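Local coordinates for lombricine kinase (Urechis caupo, PDB 3JPZ), which probably catalyses reversible phosphoryl transfer between ATP and lombricine, as a phosphagen kinase of the ATP:guanido phosphotransferase family, at residues A[115-120]-A[277-282]; A[177-182]-A[204-209]; A[209-214]-A[226-231]. All blocks are in the same frame, centred on the assembly; numbering follows the deposited sequence. Where two conformers were deposited one is given.

Contact 1. Residues A[115-120]-A[277-282]; sequences SCRIRT and GLRASV
Over one face of the Arg119 guanidinium sits Arg279 CD, 3.8 Å above its plane and offset toward the rim. The Arg117 guanidinium has a water and Arg119 NH2 in its plane, and stands 81° from that of Arg279. The water accepts from Arg117 NE and Arg279 NH1 (3.0 Å from each, 4.3 Å from one another), donates to Arg279 O at 2.6 Å and bonds Ser281 OG at 2.8 Å, so four protein atoms surround it between two guanidinium groups. Asp322 holds Arg279 NH2 in a salt bridge. The Arg279 chain is extended from CG to NE, with CG anti to the backbone N (chi1 -167°), which carries its guanidinium out on the face of Arg117 and Arg119. On the other face Ile118 CG2 presses on Leu278 CD1 at a tight 3.4 Å, covered by helices 233-252 and 333-355. The backbones are antiparallel: Arg117 N and O pair with Ser281 O and N, the second bond straighter (166°), and Arg119 pairs likewise with Arg279. Arg117, Arg119, Arg279 and Ser281 bind ADP in a structure of this protein, though none is bound to this chain here; this is the arginine-rich nucleotide site on the antiparallel sheet of phosphagen kinases.

Contact 2. Residues A[177-182]-A[204-209]; sequences DHFLFQ and IWHNNE
His206, whose ring meets that of Phe179, donates from ND1 to Asn207 O at 2.6 Å, with an N-H...O angle of 154° and the acceptor close to the imidazole plane. That bond limits rotation of the imidazole. On its other nitrogen, NE2 is 3.0 Å from a water that in turn donates to Asp177 OD2, so the two segments are joined by a water bridge, with no direct hydrogen bond between them. Asp177 OD1 forms a salt bridge with Lys210.

The imidazole presents one face to Phe179, whose CE2 stands 3.6 Å above it, offset toward the rim. The planes are 54° apart, an oblique meeting rather than a stack, and His206 NE2 falls at the edge of the phenyl ring, in its plane. Asp177 CB lies over one face of the same phenyl. CG of Phe179 is anti to the carbonyl carbon (chi1 -77°), which carries the ring across to His206.

Ile204 makes the apolar part of the contact. Its CG1 touches Phe181 CE2 at 3.4 Å, the two side chains sliding past each other in opposite directions. Its CD1 meets Leu180 CD1 at 3.7 Å, crossing at about a right angle, and comes within 3.3 Å of Phe179 O, a carbonyl satisfied by Trp215 NE1. Leu174 of helix 168-176 packs on both Phe179 and Ile204.

The chain leaves helix 168-176 through a Schellman motif at His178, and the loop after it packs on strand 203-207 by apolar contacts with one water-bridged polar link. Asp177 OD2 lies 4.6 Å from His206 NE2; this carboxylate could favour a protonated imidazole, although Lys210 might temper the effect.

Contact 3. Residues A[209-214]-A[226-231]; sequences EKTFLI and SMQKGG
Thr211, Phe212 and Leu213 each meet strand 222-229 in a different way. Phe212 turns the edge of its ring to Ser226, with CD1 3.9 Å from Ser226 CB and that carbon lying in the ring plane; CG is anti to the backbone N (chi1 -156°), which brings the ring edge up to Ser226. Leu213 and Met227 cross obliquely, tip to tip, Leu213 CD2 being 4.0 Å from Met227 CE. The methionine is bent at its last torsion (chi3 70°), and its methyl thereby turns toward the leucine. The Thr211 methyl CG2 meets Gln228 CG at 4.0 Å, the two side chains crossing at a slant, and Thr211 CB approaches Met227 O to 3.1 Å.

One backbone hydrogen bond runs between the segments, from Met227 N to Thr211 O at 2.9 Å, with the donor above the carbonyl plane. The same oxygen receives a CA-H...O contact from Ser226 CA at 3.3 Å, so two hydrogens of the opposing strand converge on it. Phe212 and Ser226 then form an antiparallel non-hydrogen-bonded pair. Ahead of them, Asn207 OD1 accepts from the backbone N of both Thr211 and Phe212, holding the turn at the start of strand 212-216.

Polar ends point to other partners. Ser226 OG bonds to Val236 O and Gln228 OE1 to Arg239 NH1, both on helix 233-252, while Phe179 packs against Leu213 and Met227 from the loop after helix 168-176. The contact thus joins the two strands of the beta hairpin 212-216/222-229 at the end away from its turn, within the antiparallel sheet of the phosphagen kinase catalytic domain.

All three contacts reach one antiparallel sheet, in which strands 203-207, 212-216, 222-229, 113-122 and 279-285 are successive neighbours. Contacts 1 and 3, centres about 10 Å apart, join by probable backbone hydrogen bonds: Ile118 N to Ser226 O at 2.8 Å and Cys116 N to Gln228 O at 3.0 Å. Contacts 2 and 3 share Glu209 and are tied by a probable bond between Trp205 O and Ile214 N (2.7 Å). The nearest atoms of contacts 1 and 2 are about 6 Å apart. Of the ADP-binding residues, Ser115, Arg117, Arg119, Arg279 and Ser281 lie in contact 1; the side chains of Met227 and Phe179 come within about 4 Å and 8 Å of that of Arg117.

Contact 1. Residues A[115-120]-A[277-282]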
ATOM      1  N   SER A 115     -34.867   7.475  -5.520  1.00 15.06           N
ATOM      2  CA  SER A 115     -33.937   8.497  -5.049  1.00 12.08           C
ATOM      3  C   SER A 115     -33.044   8.954  -6.187  1.00 16.14           C
ATOM      4  O   SER A 115     -32.993   8.329  -7.240  1.00 17.56           O
ATOM      5  CB  SER A 115     -33.075   7.968  -3.905  1.00 12.30           C
ATOM      6  OG  SER A 115     -32.287   6.869  -4.324  1.00 18.04           O
ATOM      7  N   CYS A 116     -32.361  10.066  -5.955  0.80 12.52           N
ATOM      8  CA  CYS A 116     -31.437  10.629  -6.914  0.80 18.01           C
ATOM      9  C   CYS A 116     -30.268  11.214  -6.150  0.80 14.19           C
ATOM     10  O   CYS A 116     -30.442  11.785  -5.070  0.80 16.23           O
ATOM     11  CB  CYS A 116     -32.095  11.754  -7.721  0.80 13.73           C
ATOM     12  SG  CYS A 116     -33.807  11.471  -8.198  0.80 25.48           S
ATOM     13  N   ARG A 117     -29.073  11.058  -6.702  1.00 20.51           N
ATOM     14  CA  ARG A 117     -27.937  11.845  -6.263  1.00 13.05           C
ATOM     15  C   ARG A 117     -27.132  12.239  -7.484  1.00 19.13           C
ATOM     16  O   ARG A 117     -27.242  11.624  -8.544  1.00 11.96           O
ATOM     17  CB  ARG A 117     -27.068  11.110  -5.231  1.00 25.86           C
ATOM     18  CG  ARG A 117     -26.908   9.623  -5.447  1.00 16.26           C
ATOM     19  CD  ARG A 117     -25.725   9.080  -4.642  1.00 28.99           C
ATOM     20  NE  ARG A 117     -24.503   9.098  -5.440  1.00 49.42           N
ATOM     21  CZ  ARG A 117     -23.277   8.933  -4.959  1.00 39.67           C
ATOM     22  NH1 ARG A 117     -23.082   8.742  -3.664  1.00 53.27           N
ATOM     23  NH2 ARG A 117     -22.242   8.966  -5.785  1.00 29.97           N
ATOM     24  N   ILE A 118     -26.361  13.303  -7.332  1.00 13.15           N
ATOM     25  CA  ILE A 118     -25.415  13.733  -8.341  1.00 13.35           C
ATOM     26  C   ILE A 118     -24.124  14.021  -7.603  1.00 11.62           C
ATOM     27  O   ILE A 118     -24.128  14.749  -6.616  1.00 15.74           O
ATOM     28  CB  ILE A 118     -25.884  15.013  -9.043  1.00 11.81           C
ATOM     29  CG1 ILE A 118     -27.260  14.807  -9.663  1.00 17.80           C
ATOM     30  CG2 ILE A 118     -24.870  15.435 -10.100  1.00 17.13           C
ATOM     31  CD1 ILE A 118     -27.860  16.084 -10.213  1.00 12.05           C
ATOM     32  N   ARG A 119     -23.020  13.461  -8.078  1.00 11.35           N
ATOM     33  CA  ARG A 119     -21.759  13.602  -7.376  1.00 17.17           C
ATOM     34  C   ARG A 119     -20.686  14.116  -8.320  1.00 22.00           C
ATOM     35  O   ARG A 119     -20.730  13.895  -9.527  1.00 11.84           O
ATOM     36  CB  ARG A 119     -21.333  12.277  -6.737  1.00 16.96           C
ATOM     37  CG  ARG A 119     -20.562  11.332  -7.645  1.00 40.99           C
ATOM     38  CD  ARG A 119     -19.112  11.173  -7.203  1.00 36.24           C
ATOM     39  NE  ARG A 119     -18.337  10.379  -8.154  1.00 51.76           N
ATOM     40  CZ  ARG A 119     -18.162   9.061  -8.082  1.00 68.10           C
ATOM     41  NH1 ARG A 119     -17.442   8.438  -9.006  1.00 73.67           N
ATOM     42  NH2 ARG A 119     -18.699   8.361  -7.092  1.00 66.21           N
ATOM     43  N   THR A 120     -19.739  14.847  -7.764  1.00 11.81           N
ATOM     44  CA  THR A 120     -18.558  15.202  -8.512  1.00 11.87           C
ATOM     45  C   THR A 120     -17.417  15.276  -7.529  1.00 12.02           C
ATOM     46  O   THR A 120     -17.597  15.024  -6.342  1.00 13.48           O
ATOM     47  CB  THR A 120     -18.715  16.546  -9.241  1.00 23.57           C
ATOM     48  OG1 THR A 120     -17.645  16.699 -10.186  1.00 16.46           O
ATOM     49  CG2 THR A 120     -18.698  17.704  -8.247  1.00 25.08           C
ATOM     50  N   GLY A 277     -16.421  14.967 -13.998  1.00 20.74           N
ATOM     51  CA  GLY A 277     -16.356  13.974 -12.943  1.00 22.24           C
ATOM     52  C   GLY A 277     -17.744  13.772 -12.364  1.00 17.22           C
ATOM     53  O   GLY A 277     -17.903  13.468 -11.190  1.00 15.66           O
ATOM     54  N   LEU A 278     -18.763  13.933 -13.200  1.00 11.23           N
ATOM     55  CA  LEU A 278     -20.135  13.945 -12.708  1.00 11.35           C
ATOM     56  C   LEU A 278     -20.787  12.572 -12.749  1.00 10.99           C
ATOM     57  O   LEU A 278     -20.871  11.940 -13.801  1.00 10.71           O
ATOM     58  CB  LEU A 278     -21.005  14.894 -13.520  1.00 12.99           C
ATOM     59  CG  LEU A 278     -22.399  15.029 -12.896  1.00 12.10           C
ATOM     60  CD1 LEU A 278     -22.605  16.436 -12.368  1.00 12.99           C
ATOM     61  CD2 LEU A 278     -23.485  14.672 -13.877  1.00 17.55           C
ATOM     62  N   ARG A 279     -21.288  12.140 -11.598  1.00 13.50           N
ATOM     63  CA  ARG A 279     -22.063  10.916 -11.518  1.00 18.85           C
ATOM     64  C   ARG A 279     -23.460  11.268 -11.055  1.00 14.32           C
ATOM     65  O   ARG A 279     -23.699  11.468  -9.866  1.00 11.07           O
ATOM     66  CB  ARG A 279     -21.434   9.922 -10.549  1.00 13.58           C
ATOM     67  CG  ARG A 279     -22.029   8.539 -10.668  1.00 10.12           C
ATOM     68  CD  ARG A 279     -21.577   7.605  -9.562  1.00 13.78           C
ATOM     69  NE  ARG A 279     -21.988   6.231  -9.840  1.00 22.99           N
ATOM     70  CZ  ARG A 279     -23.146   5.695  -9.461  1.00 11.12           C
ATOM     71  NH1 ARG A 279     -24.022   6.407  -8.771  1.00 21.84           N
ATOM     72  NH2 ARG A 279     -23.425   4.435  -9.765  1.00 14.26           N
ATOM     73  N   ALA A 280     -24.360  11.382 -12.022  1.00 11.10           N
ATOM     74  CA  ALA A 280     -25.775  11.590 -11.773  1.00 10.90           C
ATOM     75  C   ALA A 280     -26.443  10.230 -11.818  1.00 11.17           C
ATOM     76  O   ALA A 280     -26.285   9.469 -12.782  1.00 11.28           O
ATOM     77  CB  ALA A 280     -26.365  12.518 -12.828  1.00 13.82           C
ATOM     78  N   SER A 281     -27.187   9.918 -10.769  0.80 10.82           N
ATOM     79  CA  SER A 281     -27.805   8.609 -10.649  0.80 12.66           C
ATOM     80  C   SER A 281     -29.208   8.729 -10.090  0.80 12.92           C
ATOM     81  O   SER A 281     -29.553   9.725  -9.448  0.80 10.61           O
ATOM     82  CB  SER A 281     -26.965   7.714  -9.735  0.80 10.93           C
ATOM     83  OG  SER A 281     -26.825   8.300  -8.454  0.80 11.10           O
ATOM     84  N   VAL A 282     -30.020   7.717 -10.362  1.00 11.11           N
ATOM     85  CA  VAL A 282     -31.265   7.522  -9.657  1.00 10.85           C
ATOM     86  C   VAL A 282     -31.272   6.078  -9.204  1.00 19.85           C
ATOM     87  O   VAL A 282     -30.555   5.239  -9.752  1.00 13.34           O
ATOM     88  CB  VAL A 282     -32.511   7.700 -10.538  1.00 10.62           C
ATOM     89  CG1 VAL A 282     -32.525   9.040 -11.213  1.00 13.70           C
ATOM     90  CG2 VAL A 282     -32.606   6.552 -11.550  1.00 13.14           C
TER
HETATM   91  O   HOH W   1     -24.297   9.390  -8.421  1.00 16.29           O

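Contact 2. Residues A[177-182]-A[204-209]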
ATOM      1  N   ASP A 177     -26.970   6.895   7.542  1.00 30.57           N
ATOM      2  CA  ASP A 177     -27.172   7.867   6.475  1.00 32.49           C
ATOM      3  C   ASP A 177     -26.474   7.443   5.189  1.00 33.25           C
ATOM      4  O   ASP A 177     -26.584   8.120   4.164  1.00 24.97           O
ATOM      5  CB  ASP A 177     -26.612   9.226   6.900  1.00 39.45           C
ATOM      6  CG  ASP A 177     -27.290   9.778   8.132  1.00 44.48           C
ATOM      7  OD1 ASP A 177     -28.508   9.549   8.287  1.00 38.96           O
ATOM      8  OD2 ASP A 177     -26.604  10.445   8.935  1.00 43.95           O
ATOM      9  N   HIS A 178     -25.750   6.329   5.245  1.00 33.20           N
ATOM     10  CA  HIS A 178     -24.877   5.918   4.148  1.00 28.32           C
ATOM     11  C   HIS A 178     -23.941   7.060   3.755  1.00 20.00           C
ATOM     12  O   HIS A 178     -23.675   7.271   2.573  1.00 21.12           O
ATOM     13  CB  HIS A 178     -25.679   5.490   2.920  1.00 31.10           C
ATOM     14  CG  HIS A 178     -26.836   4.594   3.223  1.00 45.62           C
ATOM     15  ND1 HIS A 178     -26.681   3.313   3.707  1.00 53.67           N
ATOM     16  CD2 HIS A 178     -28.169   4.784   3.084  1.00 48.52           C
ATOM     17  CE1 HIS A 178     -27.869   2.759   3.868  1.00 57.66           C
ATOM     18  NE2 HIS A 178     -28.788   3.629   3.493  1.00 53.57           N
ATOM     19  N   PHE A 179     -23.459   7.798   4.755  1.00 25.63           N
ATOM     20  CA  PHE A 179     -22.570   8.939   4.549  1.00 20.06           C
ATOM     21  C   PHE A 179     -21.111   8.623   4.866  1.00 22.96           C
ATOM     22  O   PHE A 179     -20.245   9.484   4.741  1.00 32.46           O
ATOM     23  CB  PHE A 179     -22.975  10.096   5.467  1.00 14.97           C
ATOM     24  CG  PHE A 179     -24.175  10.863   5.007  1.00 24.92           C
ATOM     25  CD1 PHE A 179     -24.761  10.616   3.779  1.00 29.26           C
ATOM     26  CD2 PHE A 179     -24.696  11.869   5.801  1.00 24.48           C
ATOM     27  CE1 PHE A 179     -25.864  11.341   3.367  1.00 33.46           C
ATOM     28  CE2 PHE A 179     -25.794  12.599   5.391  1.00 29.81           C
ATOM     29  CZ  PHE A 179     -26.376  12.337   4.176  1.00 28.97           C
ATOM     30  N   LEU A 180     -20.835   7.407   5.313  1.00 16.34           N
ATOM     31  CA  LEU A 180     -19.493   7.088   5.766  1.00 25.25           C
ATOM     32  C   LEU A 180     -18.616   6.585   4.637  1.00 19.87           C
ATOM     33  O   LEU A 180     -19.079   5.874   3.748  1.00 24.40           O
ATOM     34  CB  LEU A 180     -19.534   6.024   6.863  1.00 29.37           C
ATOM     35  CG  LEU A 180     -18.189   5.795   7.551  1.00 31.02           C
ATOM     36  CD1 LEU A 180     -17.963   6.845   8.626  1.00 32.83           C
ATOM     37  CD2 LEU A 180     -18.108   4.392   8.134  1.00 30.74           C
ATOM     38  N   PHE A 181     -17.343   6.961   4.683  1.00 27.71           N
ATOM     39  CA  PHE A 181     -16.335   6.330   3.844  1.00 25.21           C
ATOM     40  C   PHE A 181     -15.247   5.716   4.721  1.00 26.26           C
ATOM     41  O   PHE A 181     -14.973   6.193   5.826  1.00 31.74           O
ATOM     42  CB  PHE A 181     -15.749   7.311   2.823  1.00 21.91           C
ATOM     43  CG  PHE A 181     -14.980   8.465   3.429  1.00 15.74           C
ATOM     44  CD1 PHE A 181     -13.621   8.368   3.641  1.00 18.25           C
ATOM     45  CD2 PHE A 181     -15.617   9.654   3.744  1.00 12.98           C
ATOM     46  CE1 PHE A 181     -12.905   9.432   4.178  1.00 15.52           C
ATOM     47  CE2 PHE A 181     -14.909  10.723   4.271  1.00 13.43           C
ATOM     48  CZ  PHE A 181     -13.554  10.611   4.493  1.00 13.65           C
ATOM     49  N   GLN A 182     -14.644   4.646   4.215  1.00 34.26           N
ATOM     50  CA  GLN A 182     -13.670   3.855   4.955  1.00 42.15           C
ATOM     51  C   GLN A 182     -12.306   4.043   4.308  1.00 34.57           C
ATOM     52  O   GLN A 182     -12.211   4.582   3.211  1.00 21.52           O
ATOM     53  CB  GLN A 182     -14.044   2.373   4.885  1.00 52.39           C
ATOM     54  CG  GLN A 182     -15.493   2.054   5.220  1.00 60.54           C
ATOM     55  CD  GLN A 182     -15.688   1.722   6.683  1.00 62.01           C
ATOM     56  OE1 GLN A 182     -15.342   2.510   7.563  1.00 57.07           O
ATOM     57  NE2 GLN A 182     -16.248   0.548   6.952  1.00 63.00           N
ATOM     58  N   ILE A 204     -16.126  13.940   7.021  1.00 34.24           N
ATOM     59  CA  ILE A 204     -17.428  13.944   6.398  1.00 23.39           C
ATOM     60  C   ILE A 204     -18.177  15.169   6.873  1.00 16.61           C
ATOM     61  O   ILE A 204     -18.353  15.370   8.071  1.00 24.84           O
ATOM     62  CB  ILE A 204     -18.225  12.702   6.803  1.00 22.99           C
ATOM     63  CG1 ILE A 204     -17.473  11.432   6.392  1.00 21.61           C
ATOM     64  CG2 ILE A 204     -19.613  12.752   6.187  1.00 16.54           C
ATOM     65  CD1 ILE A 204     -17.999  10.168   7.047  1.00 15.35           C
ATOM     66  N   TRP A 205     -18.602  15.999   5.930  1.00 24.38           N
ATOM     67  CA  TRP A 205     -19.459  17.132   6.225  1.00 24.51           C
ATOM     68  C   TRP A 205     -20.794  16.872   5.563  1.00 28.23           C
ATOM     69  O   TRP A 205     -20.860  16.203   4.537  1.00 16.29           O
ATOM     70  CB  TRP A 205     -18.852  18.415   5.666  1.00 17.81           C
ATOM     71  CG  TRP A 205     -19.649  19.661   5.944  1.00 22.88           C
ATOM     72  CD1 TRP A 205     -19.450  20.549   6.964  1.00 30.49           C
ATOM     73  CD2 TRP A 205     -20.755  20.169   5.185  1.00 26.77           C
ATOM     74  NE1 TRP A 205     -20.363  21.570   6.889  1.00 29.15           N
ATOM     75  CE2 TRP A 205     -21.175  21.363   5.806  1.00 20.15           C
ATOM     76  CE3 TRP A 205     -21.431  19.730   4.041  1.00 25.36           C
ATOM     77  CZ2 TRP A 205     -22.239  22.115   5.327  1.00 20.75           C
ATOM     78  CZ3 TRP A 205     -22.484  20.481   3.569  1.00 34.13           C
ATOM     79  CH2 TRP A 205     -22.880  21.659   4.210  1.00 23.99           C
ATOM     80  N   HIS A 206     -21.864  17.377   6.159  1.00 17.76           N
ATOM     81  CA  HIS A 206     -23.147  17.400   5.477  1.00 26.51           C
ATOM     82  C   HIS A 206     -24.064  18.411   6.126  1.00 28.49           C
ATOM     83  O   HIS A 206     -23.868  18.793   7.281  1.00 32.25           O
ATOM     84  CB  HIS A 206     -23.798  16.010   5.451  1.00 19.86           C
ATOM     85  CG  HIS A 206     -24.266  15.526   6.787  1.00 17.35           C
ATOM     86  ND1 HIS A 206     -25.481  15.886   7.325  1.00 18.20           N
ATOM     87  CD2 HIS A 206     -23.691  14.689   7.683  1.00 22.27           C
ATOM     88  CE1 HIS A 206     -25.633  15.301   8.500  1.00 23.34           C
ATOM     89  NE2 HIS A 206     -24.559  14.570   8.741  1.00 25.54           N
ATOM     90  N   ASN A 207     -25.064  18.847   5.372  1.00 29.41           N
ATOM     91  CA  ASN A 207     -26.051  19.775   5.888  1.00 23.95           C
ATOM     92  C   ASN A 207     -27.055  19.052   6.768  1.00 20.75           C
ATOM     93  O   ASN A 207     -27.091  17.822   6.808  1.00 25.90           O
ATOM     94  CB  ASN A 207     -26.770  20.492   4.743  1.00 19.43           C
ATOM     95  CG  ASN A 207     -27.509  19.537   3.824  1.00 33.70           C
ATOM     96  OD1 ASN A 207     -27.585  18.332   4.078  1.00 20.71           O
ATOM     97  ND2 ASN A 207     -28.058  20.076   2.747  1.00 18.76           N
ATOM     98  N   ASN A 208     -27.879  19.826   7.460  1.00 37.39           N
ATOM     99  CA  ASN A 208     -28.841  19.283   8.407  1.00 34.49           C
ATOM    100  C   ASN A 208     -29.906  18.400   7.759  1.00 35.32           C
ATOM    101  O   ASN A 208     -30.351  17.422   8.360  1.00 24.49           O
ATOM    102  CB  ASN A 208     -29.497  20.431   9.167  1.00 23.04           C
ATOM    103  CG  ASN A 208     -28.490  21.253   9.942  1.00 39.13           C
ATOM    104  OD1 ASN A 208     -27.355  20.826  10.133  1.00 43.18           O
ATOM    105  ND2 ASN A 208     -28.896  22.436  10.388  1.00 34.82           N
ATOM    106  N   GLU A 209     -30.308  18.739   6.538  1.00 25.13           N
ATOM    107  CA  GLU A 209     -31.353  17.985   5.846  1.00 39.57           C
ATOM    108  C   GLU A 209     -30.831  16.650   5.334  1.00 29.83           C
ATOM    109  O   GLU A 209     -31.614  15.759   4.999  1.00 35.68           O
ATOM    110  CB  GLU A 209     -31.938  18.796   4.684  1.00 41.97           C
ATOM    111  CG  GLU A 209     -32.870  19.924   5.116  1.00 54.39           C
ATOM    112  CD  GLU A 209     -33.601  20.566   3.948  1.00 61.12           C
ATOM    113  OE1 GLU A 209     -34.331  19.849   3.228  1.00 58.28           O
ATOM    114  OE2 GLU A 209     -33.451  21.792   3.754  1.00 60.50           O
TER
HETATM  115  O   HOH W   2     -24.784  12.364  10.730  1.00 33.23           O

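Contact 3. Residues A[209-214]-A[226-231]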
ATOM      1  N   GLU A 209     -30.308  18.739   6.538  1.00 25.13           N
ATOM      2  CA  GLU A 209     -31.353  17.985   5.846  1.00 39.57           C
ATOM      3  C   GLU A 209     -30.831  16.650   5.334  1.00 29.83           C
ATOM      4  O   GLU A 209     -31.614  15.759   4.999  1.00 35.68           O
ATOM      5  CB  GLU A 209     -31.938  18.796   4.684  1.00 41.97           C
ATOM      6  CG  GLU A 209     -32.870  19.924   5.116  1.00 54.39           C
ATOM      7  CD  GLU A 209     -33.601  20.566   3.948  1.00 61.12           C
ATOM      8  OE1 GLU A 209     -34.331  19.849   3.228  1.00 58.28           O
ATOM      9  OE2 GLU A 209     -33.451  21.792   3.754  1.00 60.50           O
ATOM     10  N   LYS A 210     -29.508  16.518   5.283  1.00 30.80           N
ATOM     11  CA  LYS A 210     -28.864  15.307   4.772  1.00 25.42           C
ATOM     12  C   LYS A 210     -29.150  15.142   3.283  1.00 21.06           C
ATOM     13  O   LYS A 210     -29.509  14.061   2.811  1.00 21.08           O
ATOM     14  CB  LYS A 210     -29.324  14.075   5.554  1.00 19.21           C
ATOM     15  CG  LYS A 210     -29.043  14.161   7.051  1.00 35.07           C
ATOM     16  CD  LYS A 210     -29.230  12.815   7.739  1.00 31.78           C
ATOM     17  CE  LYS A 210     -28.887  12.890   9.217  1.00 45.22           C
ATOM     18  NZ  LYS A 210     -29.551  11.802   9.982  1.00 44.87           N
ATOM     19  N   THR A 211     -28.991  16.237   2.551  1.00 24.26           N
ATOM     20  CA  THR A 211     -29.190  16.253   1.106  1.00 21.13           C
ATOM     21  C   THR A 211     -27.940  16.764   0.400  1.00 21.42           C
ATOM     22  O   THR A 211     -27.878  16.791  -0.824  1.00 17.29           O
ATOM     23  CB  THR A 211     -30.345  17.181   0.725  1.00 21.33           C
ATOM     24  OG1 THR A 211     -30.137  18.459   1.337  1.00 16.46           O
ATOM     25  CG2 THR A 211     -31.682  16.611   1.186  1.00 18.51           C
ATOM     26  N   PHE A 212     -26.953  17.194   1.182  1.00 16.48           N
ATOM     27  CA  PHE A 212     -25.689  17.662   0.636  1.00 19.07           C
ATOM     28  C   PHE A 212     -24.571  17.118   1.500  1.00 20.14           C
ATOM     29  O   PHE A 212     -24.481  17.424   2.688  1.00 30.99           O
ATOM     30  CB  PHE A 212     -25.648  19.191   0.602  1.00 21.45           C
ATOM     31  CG  PHE A 212     -24.691  19.746  -0.411  1.00 30.11           C
ATOM     32  CD1 PHE A 212     -24.843  19.460  -1.757  1.00 15.26           C
ATOM     33  CD2 PHE A 212     -23.642  20.562  -0.018  1.00 36.54           C
ATOM     34  CE1 PHE A 212     -23.967  19.973  -2.687  1.00 25.16           C
ATOM     35  CE2 PHE A 212     -22.764  21.078  -0.943  1.00 35.37           C
ATOM     36  CZ  PHE A 212     -22.922  20.784  -2.278  1.00 31.22           C
ATOM     37  N   LEU A 213     -23.718  16.307   0.889  1.00 19.64           N
ATOM     38  CA  LEU A 213     -22.716  15.536   1.608  1.00 20.14           C
ATOM     39  C   LEU A 213     -21.336  15.837   1.042  1.00 23.44           C
ATOM     40  O   LEU A 213     -21.152  15.915  -0.159  1.00 17.77           O
ATOM     41  CB  LEU A 213     -23.024  14.046   1.487  1.00 19.45           C
ATOM     42  CG  LEU A 213     -21.904  13.077   1.874  1.00 17.19           C
ATOM     43  CD1 LEU A 213     -21.661  13.082   3.386  1.00 14.53           C
ATOM     44  CD2 LEU A 213     -22.268  11.683   1.375  1.00 24.60           C
ATOM     45  N   ILE A 214     -20.365  15.999   1.922  1.00 15.30           N
ATOM     46  CA  ILE A 214     -19.031  16.397   1.523  1.00 15.17           C
ATOM     47  C   ILE A 214     -18.049  15.418   2.141  1.00 14.51           C
ATOM     48  O   ILE A 214     -18.049  15.232   3.350  1.00 29.79           O
ATOM     49  CB  ILE A 214     -18.726  17.824   2.023  1.00 21.11           C
ATOM     50  CG1 ILE A 214     -19.680  18.835   1.376  1.00 31.65           C
ATOM     51  CG2 ILE A 214     -17.267  18.201   1.781  1.00 31.43           C
ATOM     52  CD1 ILE A 214     -19.504  19.000  -0.118  1.00 32.24           C
ATOM     53  N   SER A 226     -24.903  15.689  -3.871  1.00 13.04           N
ATOM     54  CA  SER A 226     -26.250  16.138  -3.591  1.00 13.52           C
ATOM     55  C   SER A 226     -27.223  14.983  -3.801  1.00 15.41           C
ATOM     56  O   SER A 226     -27.074  14.211  -4.748  1.00 13.86           O
ATOM     57  CB  SER A 226     -26.622  17.307  -4.498  1.00 14.78           C
ATOM     58  OG  SER A 226     -27.962  17.685  -4.288  1.00 13.82           O
ATOM     59  N   MET A 227     -28.216  14.870  -2.917  1.00 16.30           N
ATOM     60  CA  MET A 227     -29.123  13.728  -2.926  1.00 13.04           C
ATOM     61  C   MET A 227     -30.468  14.026  -2.256  1.00 17.54           C
ATOM     62  O   MET A 227     -30.568  14.888  -1.367  1.00 15.82           O
ATOM     63  CB  MET A 227     -28.461  12.558  -2.204  1.00 13.01           C
ATOM     64  CG  MET A 227     -28.197  12.837  -0.732  1.00 40.43           C
ATOM     65  SD  MET A 227     -27.305  11.515   0.100  1.00 54.03           S
ATOM     66  CE  MET A 227     -25.687  11.676  -0.655  1.00 19.44           C
ATOM     67  N   GLN A 228     -31.493  13.295  -2.698  1.00 19.87           N
ATOM     68  CA  GLN A 228     -32.827  13.322  -2.113  1.00 20.75           C
ATOM     69  C   GLN A 228     -33.515  12.004  -2.420  1.00 22.87           C
ATOM     70  O   GLN A 228     -33.259  11.390  -3.446  1.00 18.45           O
ATOM     71  CB  GLN A 228     -33.701  14.417  -2.731  1.00 22.08           C
ATOM     72  CG  GLN A 228     -33.302  15.836  -2.429  1.00 29.78           C
ATOM     73  CD  GLN A 228     -34.304  16.845  -2.965  1.00 35.40           C
ATOM     74  OE1 GLN A 228     -34.228  18.032  -2.643  1.00 34.11           O
ATOM     75  NE2 GLN A 228     -35.257  16.378  -3.784  1.00 17.18           N
ATOM     76  N   LYS A 229     -34.415  11.583  -1.546  1.00 19.25           N
ATOM     77  CA  LYS A 229     -35.323  10.503  -1.892  1.00 20.56           C
ATOM     78  C   LYS A 229     -36.295  11.093  -2.895  1.00 21.73           C
ATOM     79  O   LYS A 229     -36.465  12.308  -2.936  1.00 18.64           O
ATOM     80  CB  LYS A 229     -36.087  10.018  -0.665  1.00 15.44           C
ATOM     81  CG  LYS A 229     -35.251   9.867   0.597  1.00 28.22           C
ATOM     82  CD  LYS A 229     -36.076  10.205   1.831  1.00 55.91           C
ATOM     83  CE  LYS A 229     -37.425   9.493   1.833  1.00 65.01           C
ATOM     84  NZ  LYS A 229     -38.428  10.216   2.662  1.00 63.38           N
ATOM     85  N   GLY A 230     -36.939  10.245  -3.689  1.00 17.39           N
ATOM     86  CA  GLY A 230     -37.860  10.707  -4.710  1.00 17.75           C
ATOM     87  C   GLY A 230     -37.188  10.905  -6.054  1.00 20.75           C
ATOM     88  O   GLY A 230     -36.091  10.401  -6.276  1.00 21.82           O
ATOM     89  N   GLY A 231     -37.839  11.649  -6.947  1.00 13.15           N
ATOM     90  CA  GLY A 231     -37.397  11.748  -8.326  1.00 12.50           C
ATOM     91  C   GLY A 231     -37.122  13.151  -8.811  1.00 12.21           C
ATOM     92  O   GLY A 231     -36.998  13.365 -10.006  1.00 18.83           O
TER